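Local structure of diaminobutyrate-pyruvate transaminase and L-2,4-diaminobutyrate decarboxylase (Vibrio parahaemolyticus, 2QMA) at residues A[428-433]-A[440-445]. The protein is probably a pyridoxal-phosphate-dependent bifunctional enzyme, with transaminase and carbon-carbon lyase activities, of which this chain is the C-terminal decarboxylase domain. Numbering follows the deposited sequence.
Sequences LFRATH and ELNKAL
Asn442 reaches from helix 438-452 to the last residue of strand 426-431 and uses its carboxamide to pair with both backbone polar groups of Ala431. The amide N of Ala431 gives its hydrogen to Asn442 OD1 at 2.7 Å, somewhat bent at 146°. The return bond, Asn442 ND2 to Ala431 O, is 3.0 Å long and nearly straight at 174°. Each donor sits in the plane of the carbonyl it meets, on a lone pair, and Ala431 O lies in the plane of the Asn442 amide. With chi1 at -71°, CG stands anti to the carbonyl carbon of Asn442, which carries OD1 and ND2 to the backbone of Ala431. ND2 has a second acceptor one turn back in its own helix, Leu438 O.

Arg430 flanks the amide with its aliphatic part, CB lying 3.6 Å from Asn442 OD1, while the guanidinium is engaged by Glu417 of the adjoining strand through a salt bridge at NE. Beside the polar pair, Ala431 CB lies 3.8 Å from Leu445 CD2 and 4.1 Å from Leu441 CD2; both leucines also touch Leu496 near the C-terminus.

A short connection separates the strand from the helix, which packs roughly at right angles to it on the small antiparallel sheet in the C-terminal part of this decarboxylase domain, away from the lysine predicted to carry the cofactor. Three hydrogen bonds fix the rotation of the carboxamide, and a buried side chain satisfies the backbone N-H and C=O where the strand ends.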
loop_
_atom_site.group_PDB
_atom_site.type_symbol
_atom_site.label_atom_id
_atom_site.label_comp_id
_atom_site.label_asym_id
_atom_site.label_seq_id
_atom_site.Cartn_x
_atom_site.Cartn_y
_atom_site.Cartn_z
ATOM N N LEU A 428 -21.930 3.871 -21.545
ATOM C CA LEU A 428 -22.184 5.282 -21.321
ATOM C C LEU A 428 -23.519 5.666 -21.945
ATOM O O LEU A 428 -23.753 5.470 -23.146
ATOM C CB LEU A 428 -21.026 6.142 -21.878
ATOM C CG LEU A 428 -19.628 5.899 -21.282
ATOM C CD1 LEU A 428 -18.520 6.672 -21.999
ATOM C CD2 LEU A 428 -19.557 6.197 -19.758
ATOM N N PHE A 429 -24.415 6.187 -21.105
ATOM C CA PHE A 429 -25.792 6.421 -21.511
ATOM C C PHE A 429 -26.449 7.393 -20.562
ATOM O O PHE A 429 -25.851 7.819 -19.603
ATOM C CB PHE A 429 -26.553 5.090 -21.504
ATOM C CG PHE A 429 -26.850 4.567 -20.118
ATOM C CD1 PHE A 429 -28.139 4.692 -19.569
ATOM C CD2 PHE A 429 -25.860 3.949 -19.365
ATOM C CE1 PHE A 429 -28.436 4.205 -18.288
ATOM C CE2 PHE A 429 -26.143 3.438 -18.085
ATOM C CZ PHE A 429 -27.436 3.579 -17.549
ATOM N N ARG A 430 -27.690 7.747 -20.838
ATOM C CA ARG A 430 -28.386 8.670 -19.969
ATOM C C ARG A 430 -29.856 8.370 -20.066
ATOM O O ARG A 430 -30.286 7.769 -21.052
ATOM C CB ARG A 430 -28.087 10.119 -20.367
ATOM C CG ARG A 430 -28.578 10.530 -21.737
ATOM C CD ARG A 430 -28.393 12.015 -21.869
ATOM N NE ARG A 430 -28.666 12.523 -23.204
ATOM C CZ ARG A 430 -28.419 13.778 -23.575
ATOM N NH1 ARG A 430 -27.899 14.643 -22.707
ATOM N NH2 ARG A 430 -28.680 14.171 -24.815
ATOM N N ALA A 431 -30.605 8.701 -19.007
ATOM C CA ALA A 431 -32.062 8.745 -19.089
ATOM C C ALA A 431 -32.476 9.890 -20.012
ATOM O O ALA A 431 -31.882 10.969 -19.985
ATOM C CB ALA A 431 -32.676 8.928 -17.707
ATOM N N THR A 432 -33.497 9.649 -20.822
ATOM C CA THR A 432 -33.946 10.645 -21.782
ATOM C C THR A 432 -35.409 11.080 -21.496
ATOM O O THR A 432 -36.144 10.377 -20.792
ATOM C CB THR A 432 -33.692 10.142 -23.226
ATOM O OG1 THR A 432 -33.723 11.239 -24.137
ATOM C CG2 THR A 432 -34.715 9.083 -23.627
ATOM N N HIS A 433 -35.799 12.251 -22.008
ATOM C CA HIS A 433 -37.149 12.834 -21.823
ATOM C C HIS A 433 -37.306 13.938 -22.875
ATOM O O HIS A 433 -36.316 14.612 -23.203
ATOM C CB HIS A 433 -37.287 13.440 -20.421
ATOM C CG HIS A 433 -38.703 13.763 -20.025
ATOM N ND1 HIS A 433 -39.227 15.036 -20.098
ATOM C CD2 HIS A 433 -39.698 12.976 -19.550
ATOM C CE1 HIS A 433 -40.486 15.018 -19.693
ATOM N NE2 HIS A 433 -40.795 13.781 -19.348
ATOM N N GLU A 440 -29.632 17.842 -15.650
ATOM C CA GLU A 440 -30.168 17.968 -14.306
ATOM C C GLU A 440 -30.752 16.645 -13.841
ATOM O O GLU A 440 -30.506 16.229 -12.708
ATOM C CB GLU A 440 -31.225 19.079 -14.258
ATOM C CG GLU A 440 -31.801 19.320 -12.874
ATOM C CD GLU A 440 -33.198 19.918 -12.905
ATOM O OE1 GLU A 440 -33.527 20.656 -13.863
ATOM O OE2 GLU A 440 -33.976 19.631 -11.971
ATOM N N LEU A 441 -31.520 16.004 -14.730
ATOM C CA LEU A 441 -32.223 14.759 -14.433
ATOM C C LEU A 441 -31.234 13.646 -14.128
ATOM O O LEU A 441 -31.341 12.975 -13.111
ATOM C CB LEU A 441 -33.143 14.366 -15.598
ATOM C CG LEU A 441 -33.683 12.936 -15.638
ATOM C CD1 LEU A 441 -34.628 12.696 -14.457
ATOM C CD2 LEU A 441 -34.364 12.601 -16.961
ATOM N N ASN A 442 -30.238 13.481 -14.995
ATOM C CA ASN A 442 -29.263 12.408 -14.802
ATOM C C ASN A 442 -28.325 12.604 -13.610
ATOM O O ASN A 442 -27.958 11.638 -12.926
ATOM C CB ASN A 442 -28.508 12.118 -16.104
ATOM C CG ASN A 442 -29.378 11.435 -17.118
ATOM O OD1 ASN A 442 -29.525 10.204 -17.099
ATOM N ND2 ASN A 442 -29.974 12.221 -18.023
ATOM N N LYS A 443 -27.956 13.848 -13.327
ATOM C CA LYS A 443 -27.249 14.131 -12.077
ATOM C C LYS A 443 -28.055 13.740 -10.834
ATOM O O LYS A 443 -27.535 13.095 -9.913
ATOM C CB LYS A 443 -26.848 15.601 -11.997
ATOM C CG LYS A 443 -25.613 15.888 -12.803
ATOM C CD LYS A 443 -24.754 16.925 -12.106
ATOM C CE LYS A 443 -24.911 18.263 -12.771
ATOM N NZ LYS A 443 -24.620 18.206 -14.234
ATOM N N ALA A 444 -29.324 14.125 -10.815
ATOM C CA ALA A 444 -30.145 13.903 -9.655
ATOM C C ALA A 444 -30.407 12.394 -9.491
ATOM O O ALA A 444 -30.286 11.863 -8.389
ATOM C CB ALA A 444 -31.429 14.700 -9.759
ATOM N N LEU A 445 -30.691 11.690 -10.589
ATOM C CA LEU A 445 -30.973 10.277 -10.436
ATOM C C LEU A 445 -29.738 9.477 -9.994
ATOM O O LEU A 445 -29.869 8.554 -9.189
ATOM C CB LEU A 445 -31.685 9.685 -11.657
ATOM C CG LEU A 445 -30.990 9.127 -12.868
ATOM C CD1 LEU A 445 -30.354 7.765 -12.518
ATOM C CD2 LEU A 445 -32.040 8.992 -13.977
#